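Putative isochorismatase hydrolase (Oleispira antarctica, PDB 3LQY) probably acts as a hydrolase of the isochorismatase family, although its natural substrate is not established. Local coordinates at residues A9-D14 with V55-E60; I13-D18 with V117-M122; C148-L153 with A163-A168. All coordinates share one frame; numbering follows the deposited sequence.

Contact 1. Residues A9-D14 with V55-E60; sequences ALLLID and VHVRHE
Val55 N donates to Leu10 O over 2.7 Å, the shortest of four backbone bonds between strand 55-59 and segment 9-14, and its N-H points almost straight at the acceptor (171°). From there the ladder alternates as parallel strands require: Leu12 gives its N-H to Val55 O and receives Val57 N on its own carbonyl oxygen, and Asp14 N, just past the strand end, closes the series on Val57 O at 2.9 Å. On the face that bears Leu11, Ile13, Val55 and Val57 these four side chains meet through aliphatic carbons. Val57 CG2, held anti to its carbonyl carbon, meets Leu11 CD1 at 3.8 Å and Ile13 CD1 at 3.7 Å. The two strands are neighbours in the six-stranded parallel sheet of this alpha/beta fold, joined in sequence by a beta-alpha-beta crossover through helix 33-49, whose Leu44 packs on Leu12. On the opposite face of the sheet Leu12 runs alongside His56, and a methyl-to-ring CH-pi contact results: Leu12 CD1 stands over the imidazole, 4.2 Å from the centroid of the His56 ring and 26° off its normal. Glu88 takes the far end of that ring through NE2. Beyond the end of strand 8-13 the carboxylate of Asp14 comes up against His59, OD2 lying 3.4 Å from His59 CB, with the carboxylate and imidazole planes 69° apart and no hydrogen bond between the two residues. Lys93, bonded to His59 ND1 and only weakly paired with Asp14, lies close by; aspartate and lysine so placed are consistent with the Asp-Lys-Cys triad of the isochorismatase family. Further out, Arg58 grips Glu60 OE2 end-on, through NH1 at 3.0 Å and NH2 at 3.3 Å, while NH1 also bonds to Ala76 O.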
loop_
_atom_site.group_PDB
_atom_site.type_symbol
_atom_site.label_atom_id
_atom_site.label_comp_id
_atom_site.label_asym_id
_atom_site.label_seq_id
_atom_site.Cartn_x
_atom_site.Cartn_y
_atom_site.Cartn_z
ATOM N N ALA A 9 3.312 -8.066 9.327
ATOM C CA ALA A 9 2.417 -6.929 9.400
ATOM C C ALA A 9 1.766 -6.736 8.041
ATOM O O ALA A 9 2.424 -6.864 6.992
ATOM C CB ALA A 9 3.208 -5.688 9.765
ATOM N N LEU A 10 0.481 -6.432 8.021
ATOM C CA LEU A 10 -0.171 -5.960 6.786
ATOM C C LEU A 10 0.038 -4.455 6.714
ATOM O O LEU A 10 -0.221 -3.729 7.676
ATOM C CB LEU A 10 -1.642 -6.348 6.744
ATOM C CG LEU A 10 -2.577 -5.788 5.660
ATOM C CD1 LEU A 10 -2.317 -6.510 4.295
ATOM C CD2 LEU A 10 -4.023 -5.927 6.184
ATOM N N LEU A 11 0.577 -4.011 5.580
ATOM C CA LEU A 11 0.992 -2.628 5.375
ATOM C C LEU A 11 0.190 -2.072 4.230
ATOM O O LEU A 11 0.355 -2.473 3.057
ATOM C CB LEU A 11 2.480 -2.544 5.071
ATOM C CG LEU A 11 3.159 -1.175 5.035
ATOM C CD1 LEU A 11 2.972 -0.436 6.323
ATOM C CD2 LEU A 11 4.647 -1.365 4.766
ATOM N N LEU A 12 -0.683 -1.140 4.554
ATOM C CA LEU A 12 -1.564 -0.606 3.569
ATOM C C LEU A 12 -1.059 0.769 3.194
ATOM O O LEU A 12 -1.038 1.695 4.013
ATOM C CB LEU A 12 -2.995 -0.529 4.145
ATOM C CG LEU A 12 -3.537 -1.857 4.739
ATOM C CD1 LEU A 12 -3.206 -2.055 6.239
ATOM C CD2 LEU A 12 -5.044 -1.994 4.507
ATOM N N ILE A 13 -0.689 0.919 1.933
ATOM C CA ILE A 13 -0.082 2.156 1.434
ATOM C C ILE A 13 -1.094 3.017 0.711
ATOM O O ILE A 13 -1.514 2.691 -0.383
ATOM C CB ILE A 13 1.087 1.843 0.428
ATOM C CG1 ILE A 13 2.148 0.948 1.080
ATOM C CG2 ILE A 13 1.714 3.163 -0.047
ATOM C CD1 ILE A 13 2.869 1.582 2.267
ATOM N N ASP A 14 -1.523 4.099 1.369
ATOM C CA ASP A 14 -2.223 5.186 0.744
ATOM C C ASP A 14 -3.501 4.785 0.033
ATOM O O ASP A 14 -3.740 5.222 -1.089
ATOM C CB ASP A 14 -1.347 5.979 -0.244
ATOM C CG ASP A 14 -0.111 6.606 0.384
ATOM O OD1 ASP A 14 0.068 6.533 1.603
ATOM O OD2 ASP A 14 0.741 7.142 -0.405
ATOM N N VAL A 55 -0.507 -2.094 9.866
ATOM C CA VAL A 55 0.014 -0.728 9.814
ATOM C C VAL A 55 -0.441 -0.021 8.539
ATOM O O VAL A 55 -0.397 -0.594 7.435
ATOM C CB VAL A 55 1.533 -0.655 9.885
ATOM C CG1 VAL A 55 2.003 0.799 9.907
ATOM C CG2 VAL A 55 2.074 -1.396 11.082
ATOM N N HIS A 56 -0.860 1.234 8.718
ATOM C CA HIS A 56 -1.321 2.071 7.611
ATOM C C HIS A 56 -0.339 3.182 7.286
ATOM O O HIS A 56 0.323 3.755 8.178
ATOM C CB HIS A 56 -2.682 2.736 7.968
ATOM C CG HIS A 56 -3.729 1.771 8.419
ATOM N ND1 HIS A 56 -4.682 1.252 7.567
ATOM C CD2 HIS A 56 -3.975 1.229 9.641
ATOM C CE1 HIS A 56 -5.487 0.455 8.257
ATOM N NE2 HIS A 56 -5.067 0.408 9.509
ATOM N N VAL A 57 -0.314 3.547 6.014
ATOM C CA VAL A 57 0.517 4.645 5.570
ATOM C C VAL A 57 -0.403 5.570 4.799
ATOM O O VAL A 57 -1.250 5.098 4.088
ATOM C CB VAL A 57 1.655 4.151 4.691
ATOM C CG1 VAL A 57 2.344 5.323 4.047
ATOM C CG2 VAL A 57 2.652 3.292 5.540
ATOM N N ARG A 58 -0.232 6.874 4.981
ATOM C CA ARG A 58 -1.056 7.869 4.385
ATOM C C ARG A 58 -0.178 9.026 3.927
ATOM O O ARG A 58 0.733 9.419 4.630
ATOM C CB ARG A 58 -2.053 8.349 5.464
ATOM C CG ARG A 58 -3.281 8.971 4.975
ATOM C CD ARG A 58 -4.309 9.247 6.088
ATOM N NE ARG A 58 -3.899 10.277 7.068
ATOM C CZ ARG A 58 -3.888 11.589 6.849
ATOM N NH1 ARG A 58 -4.307 12.091 5.692
ATOM N NH2 ARG A 58 -3.494 12.425 7.821
ATOM N N HIS A 59 -0.454 9.578 2.757
ATOM C CA HIS A 59 0.350 10.668 2.180
ATOM C C HIS A 59 -0.329 12.025 2.201
ATOM O O HIS A 59 -1.523 12.134 1.875
ATOM C CB HIS A 59 0.663 10.344 0.711
ATOM C CG HIS A 59 1.691 11.251 0.101
ATOM N ND1 HIS A 59 3.016 10.887 0.018
ATOM C CD2 HIS A 59 1.607 12.502 -0.425
ATOM C CE1 HIS A 59 3.706 11.867 -0.537
ATOM N NE2 HIS A 59 2.881 12.859 -0.814
ATOM N N GLU A 60 0.428 13.059 2.568
ATOM C CA GLU A 60 -0.005 14.425 2.366
ATOM C C GLU A 60 1.124 15.258 1.777
ATOM O O GLU A 60 2.254 15.186 2.231
ATOM C CB GLU A 60 -0.504 15.045 3.697
ATOM C CG GLU A 60 -1.888 14.569 4.124
ATOM C CD GLU A 60 -2.432 15.240 5.425
ATOM O OE1 GLU A 60 -1.716 16.014 6.105
ATOM O OE2 GLU A 60 -3.592 14.961 5.766
#

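Contact 2. Residues I13-D18 with V117-M122; sequences IDFQND and VIVGAM
Ile13 and Ala121 meet where strand 8-13 runs out beside strand 115-121 in the parallel sheet of the isochorismatase-type alpha/beta fold. Ile13 N donates to Val119 O at 2.8 Å, and Ile13 O receives Ala121 N at 2.9 Å, so that one residue brackets Gly120 in a parallel bridge. Ile13 CG2, anti to its own backbone N, rests against Ala121 O at 3.6 Å. A side chain on Gly120 would not be accommodated: a CB would clash with Ile13 O, and the backbone angles by themselves call for glycine. Its CA instead serves Phe15, the centre of an inverse gamma turn, lying over one face of that ring 3.8 Å from the centroid, 21° off the normal, in a CH-pi contact. At the ring's edge, Val119 CG2 approaches Phe15 CE2 to 3.7 Å, while Ala37 and Val82 also pack on the phenyl group. An alanine in place of Phe15 would probably open a gap beside Val119 and strip the aromatic cover from Gly120. After Ala121 the chain takes a cis peptide into Met122, a selenomethionine, whose N bonds to the sulfinic acid of the oxidised cysteine at position 126. One water bridges the segments, 2.6 Å from Asp14 OD2 and 2.7 Å from Ala121 O.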
loop_
_atom_site.group_PDB
_atom_site.type_symbol
_atom_site.label_atom_id
_atom_site.label_comp_id
_atom_site.label_asym_id
_atom_site.label_seq_id
_atom_site.Cartn_x
_atom_site.Cartn_y
_atom_site.Cartn_z
ATOM N N ILE A 13 -0.689 0.919 1.933
ATOM C CA ILE A 13 -0.082 2.156 1.434
ATOM C C ILE A 13 -1.094 3.017 0.711
ATOM O O ILE A 13 -1.514 2.691 -0.383
ATOM C CB ILE A 13 1.087 1.843 0.428
ATOM C CG1 ILE A 13 2.148 0.948 1.080
ATOM C CG2 ILE A 13 1.714 3.163 -0.047
ATOM C CD1 ILE A 13 2.869 1.582 2.267
ATOM N N ASP A 14 -1.523 4.099 1.369
ATOM C CA ASP A 14 -2.223 5.186 0.744
ATOM C C ASP A 14 -3.501 4.785 0.033
ATOM O O ASP A 14 -3.740 5.222 -1.089
ATOM C CB ASP A 14 -1.347 5.979 -0.244
ATOM C CG ASP A 14 -0.111 6.606 0.384
ATOM O OD1 ASP A 14 0.068 6.533 1.603
ATOM O OD2 ASP A 14 0.741 7.142 -0.405
ATOM N N PHE A 15 -4.374 4.031 0.699
ATOM C CA PHE A 15 -5.681 3.786 0.118
ATOM C C PHE A 15 -6.550 5.007 0.494
ATOM O O PHE A 15 -7.406 4.929 1.367
ATOM C CB PHE A 15 -6.299 2.483 0.656
ATOM C CG PHE A 15 -6.085 1.268 -0.209
ATOM C CD1 PHE A 15 -6.483 1.259 -1.539
ATOM C CD2 PHE A 15 -5.557 0.112 0.323
ATOM C CE1 PHE A 15 -6.364 0.159 -2.302
ATOM C CE2 PHE A 15 -5.423 -1.021 -0.447
ATOM C CZ PHE A 15 -5.812 -1.002 -1.779
ATOM N N GLN A 16 -6.256 6.155 -0.123
ATOM C CA GLN A 16 -6.834 7.430 0.209
ATOM C C GLN A 16 -7.845 7.872 -0.831
ATOM O O GLN A 16 -7.781 7.506 -2.004
ATOM C CB GLN A 16 -5.741 8.476 0.387
ATOM C CG GLN A 16 -4.871 8.203 1.595
ATOM C CD GLN A 16 -3.579 8.959 1.530
ATOM O OE1 GLN A 16 -2.538 8.371 1.211
ATOM N NE2 GLN A 16 -3.609 10.238 1.807
ATOM N N ASN A 17 -8.847 8.619 -0.354
ATOM C CA ASN A 17 -9.981 8.993 -1.177
ATOM C C ASN A 17 -9.669 9.551 -2.549
ATOM O O ASN A 17 -10.331 9.199 -3.545
ATOM C CB ASN A 17 -10.835 10.015 -0.422
ATOM C CG ASN A 17 -11.659 9.377 0.689
ATOM O OD1 ASN A 17 -12.121 8.244 0.562
ATOM N ND2 ASN A 17 -11.834 10.100 1.787
ATOM N N ASP A 18 -8.707 10.465 -2.638
ATOM C CA ASP A 18 -8.348 11.036 -3.985
ATOM C C ASP A 18 -8.023 10.047 -5.103
ATOM O O ASP A 18 -8.010 10.426 -6.288
ATOM C CB ASP A 18 -7.214 12.085 -3.895
ATOM C CG ASP A 18 -7.676 13.469 -3.409
ATOM O OD1 ASP A 18 -8.839 13.849 -3.659
ATOM O OD2 ASP A 18 -6.876 14.187 -2.743
ATOM N N VAL A 117 3.194 -7.781 4.323
ATOM C CA VAL A 117 2.269 -8.045 3.213
ATOM C C VAL A 117 1.793 -6.670 2.765
ATOM O O VAL A 117 1.261 -5.919 3.574
ATOM C CB VAL A 117 1.076 -8.921 3.626
ATOM C CG1 VAL A 117 0.021 -8.956 2.502
ATOM C CG2 VAL A 117 1.538 -10.322 3.950
ATOM N N ILE A 118 2.056 -6.341 1.497
ATOM C CA ILE A 118 1.929 -4.958 0.989
ATOM C C ILE A 118 0.751 -4.828 0.058
ATOM O O ILE A 118 0.576 -5.645 -0.848
ATOM C CB ILE A 118 3.235 -4.537 0.298
ATOM C CG1 ILE A 118 4.329 -4.365 1.367
ATOM C CG2 ILE A 118 3.068 -3.276 -0.525
ATOM C CD1 ILE A 118 5.778 -4.564 0.829
ATOM N N VAL A 119 -0.076 -3.816 0.309
ATOM C CA VAL A 119 -1.222 -3.517 -0.532
ATOM C C VAL A 119 -1.301 -1.989 -0.659
ATOM O O VAL A 119 -0.680 -1.253 0.104
ATOM C CB VAL A 119 -2.533 -4.133 0.038
ATOM C CG1 VAL A 119 -2.335 -5.649 0.354
ATOM C CG2 VAL A 119 -3.052 -3.337 1.263
ATOM N N GLY A 120 -2.045 -1.516 -1.634
ATOM C CA GLY A 120 -2.229 -0.072 -1.771
ATOM C C GLY A 120 -1.872 0.509 -3.134
ATOM O O GLY A 120 -2.039 -0.132 -4.154
ATOM N N ALA A 121 -1.383 1.733 -3.131
ATOM C CA ALA A 121 -1.300 2.528 -4.363
ATOM C C ALA A 121 -0.192 3.574 -4.215
ATOM O O ALA A 121 0.087 4.005 -3.100
ATOM C CB ALA A 121 -2.639 3.193 -4.649
HETATM N N MSE A 122 0.480 3.989 -5.312
HETATM C CA MSE A 122 0.296 3.494 -6.656
HETATM C C MSE A 122 1.405 2.436 -6.992
HETATM O O MSE A 122 2.513 2.514 -6.454
HETATM C CB MSE A 122 0.413 4.664 -7.627
HETATM C CG MSE A 122 -0.499 5.789 -7.281
HETATM SE SE MSE A 122 -0.290 7.323 -8.457
HETATM C CE MSE A 122 1.070 8.261 -7.446
HETATM O O HOH W 1 0.330 6.672 -2.959
#

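Contact 3. Residues C148-L153 with A163-A168; sequences CATLDL and AQVHAA
Thr150 and His166 are brought together by two first torsions. In His166 CG is anti to the backbone N (chi1 -170°), which swings the imidazole off helix 162-173 toward strand 140-149; in Thr150 OG1 takes the anti place (chi1 -176°) and CG2 sits between N and carbonyl carbon. That methyl rests against His166 CB at 3.8 Å and lies at the edge of the ring, near its plane. Further along the imidazole, CE1 comes to 3.4 Å from Cys148 O, with Cys148 CB in the ring plane at the edge. One residue earlier on the helix, Val165 fills the other half of the contact: its CG1 meets Thr150 OG1 at 3.6 Å, its CG2 meets Leu151 O at 3.7 Å, and Leu153 crosses it at about a right angle. The segments thus join a sheet strand to the helix that follows the small hairpin of strands 153-155 and 158-160. A glycerol, probably from the crystallisation liquor, hydrogen-bonds to Thr150 N near His166 and may mark a pocket. Ring ND1 pairs with Thr123 OG1 and NE2, weakly, with His145 O; these bonds probably set the imidazole's orientation, to which this contact adds van der Waals packing.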
loop_
_atom_site.group_PDB
_atom_site.type_symbol
_atom_site.label_atom_id
_atom_site.label_comp_id
_atom_site.label_asym_id
_atom_site.label_seq_id
_atom_site.Cartn_x
_atom_site.Cartn_y
_atom_site.Cartn_z
ATOM N N CYS A 148 -3.454 -3.843 -5.217
ATOM C CA CYS A 148 -2.757 -2.613 -5.530
ATOM C C CYS A 148 -3.352 -1.985 -6.810
ATOM O O CYS A 148 -3.922 -2.650 -7.679
ATOM C CB CYS A 148 -1.239 -2.882 -5.740
ATOM S SG CYS A 148 -0.368 -3.600 -4.274
ATOM N N ALA A 149 -3.103 -0.711 -6.996
ATOM C CA ALA A 149 -3.675 -0.003 -8.119
ATOM C C ALA A 149 -2.705 0.992 -8.688
ATOM O O ALA A 149 -1.867 1.563 -7.974
ATOM C CB ALA A 149 -4.960 0.740 -7.650
ATOM N N THR A 150 -2.846 1.252 -9.975
ATOM C CA THR A 150 -2.042 2.271 -10.623
ATOM C C THR A 150 -2.929 2.952 -11.687
ATOM O O THR A 150 -4.157 2.938 -11.603
ATOM C CB THR A 150 -0.685 1.638 -11.204
ATOM O OG1 THR A 150 0.180 2.635 -11.764
ATOM C CG2 THR A 150 -0.973 0.535 -12.222
ATOM N N LEU A 151 -2.296 3.581 -12.659
ATOM C CA LEU A 151 -2.961 4.288 -13.714
ATOM C C LEU A 151 -2.194 4.196 -15.040
ATOM O O LEU A 151 -1.056 3.671 -15.123
ATOM C CB LEU A 151 -3.165 5.760 -13.317
ATOM C CG LEU A 151 -1.965 6.513 -12.694
ATOM C CD1 LEU A 151 -0.715 6.626 -13.500
ATOM C CD2 LEU A 151 -2.527 7.926 -12.392
ATOM N N ASP A 152 -2.820 4.723 -16.082
ATOM C CA ASP A 152 -2.221 4.726 -17.390
ATOM C C ASP A 152 -1.028 5.694 -17.377
ATOM O O ASP A 152 -1.152 6.821 -16.859
ATOM C CB ASP A 152 -3.207 5.203 -18.470
ATOM C CG ASP A 152 -4.369 4.252 -18.721
ATOM O OD1 ASP A 152 -4.436 3.158 -18.145
ATOM O OD2 ASP A 152 -5.286 4.641 -19.488
ATOM N N LEU A 153 0.108 5.269 -17.986
ATOM C CA LEU A 153 1.299 6.129 -18.095
ATOM C C LEU A 153 1.642 6.407 -19.545
ATOM O O LEU A 153 1.299 5.627 -20.432
ATOM C CB LEU A 153 2.506 5.509 -17.377
ATOM C CG LEU A 153 2.397 5.393 -15.849
ATOM C CD1 LEU A 153 3.650 4.736 -15.328
ATOM C CD2 LEU A 153 2.182 6.744 -15.182
ATOM N N ALA A 163 -3.173 -1.723 -16.900
ATOM C CA ALA A 163 -2.988 -3.181 -16.714
ATOM C C ALA A 163 -1.542 -3.610 -17.022
ATOM O O ALA A 163 -0.998 -4.564 -16.411
ATOM C CB ALA A 163 -3.933 -3.940 -17.585
ATOM N N GLN A 164 -0.939 -2.920 -17.990
ATOM C CA GLN A 164 0.413 -3.246 -18.407
ATOM C C GLN A 164 1.446 -2.614 -17.498
ATOM O O GLN A 164 2.477 -3.236 -17.225
ATOM C CB GLN A 164 0.631 -2.890 -19.852
ATOM C CG GLN A 164 0.099 -4.013 -20.753
ATOM C CD GLN A 164 0.442 -3.774 -22.177
ATOM O OE1 GLN A 164 0.528 -2.621 -22.593
ATOM N NE2 GLN A 164 0.630 -4.848 -22.957
ATOM N N VAL A 165 1.148 -1.419 -16.984
ATOM C CA VAL A 165 2.003 -0.789 -15.987
ATOM C C VAL A 165 2.114 -1.727 -14.787
ATOM O O VAL A 165 3.221 -2.127 -14.363
ATOM C CB VAL A 165 1.456 0.550 -15.590
ATOM C CG1 VAL A 165 2.201 1.135 -14.347
ATOM C CG2 VAL A 165 1.361 1.535 -16.859
ATOM N N HIS A 166 0.950 -2.108 -14.293
ATOM C CA HIS A 166 0.804 -3.027 -13.165
ATOM C C HIS A 166 1.514 -4.357 -13.360
ATOM O O HIS A 166 2.276 -4.811 -12.499
ATOM C CB HIS A 166 -0.717 -3.204 -12.890
ATOM C CG HIS A 166 -1.024 -3.926 -11.624
ATOM N ND1 HIS A 166 -1.045 -3.289 -10.401
ATOM C CD2 HIS A 166 -1.437 -5.199 -11.396
ATOM C CE1 HIS A 166 -1.412 -4.152 -9.468
ATOM N NE2 HIS A 166 -1.667 -5.316 -10.046
ATOM N N ALA A 167 1.305 -4.972 -14.519
ATOM C CA ALA A 167 1.924 -6.249 -14.833
ATOM C C ALA A 167 3.475 -6.136 -14.855
ATOM O O ALA A 167 4.177 -6.997 -14.334
ATOM C CB ALA A 167 1.378 -6.755 -16.147
ATOM N N ALA A 168 4.004 -5.064 -15.439
ATOM C CA ALA A 168 5.463 -4.865 -15.505
ATOM C C ALA A 168 6.065 -4.723 -14.109
ATOM O O ALA A 168 7.084 -5.359 -13.798
ATOM C CB ALA A 168 5.811 -3.639 -16.378
#

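Contacts 1 and 2 share Ile13 and Asp14, and their centres lie 6 Å apart, so strand 8-13 is held by both of its neighbours, 54-59 and 115-121. Contact 3 follows along the chain, 14 Å from contact 2 and 19 Å from contact 1 between centres, where strand 140-149 continues the same parallel sheet and meets helix 162-173. Contact 2 touches it through Gly120 O and Ala149 N, a probable hydrogen bond of 3.1 Å, whereas contacts 1 and 3 do not meet. Each contact includes the C-terminal end of a strand of the parallel sheet, the edge on which active sites of such folds usually lie, consistent with the oxidised cysteine at position 126 lying close to contact 2.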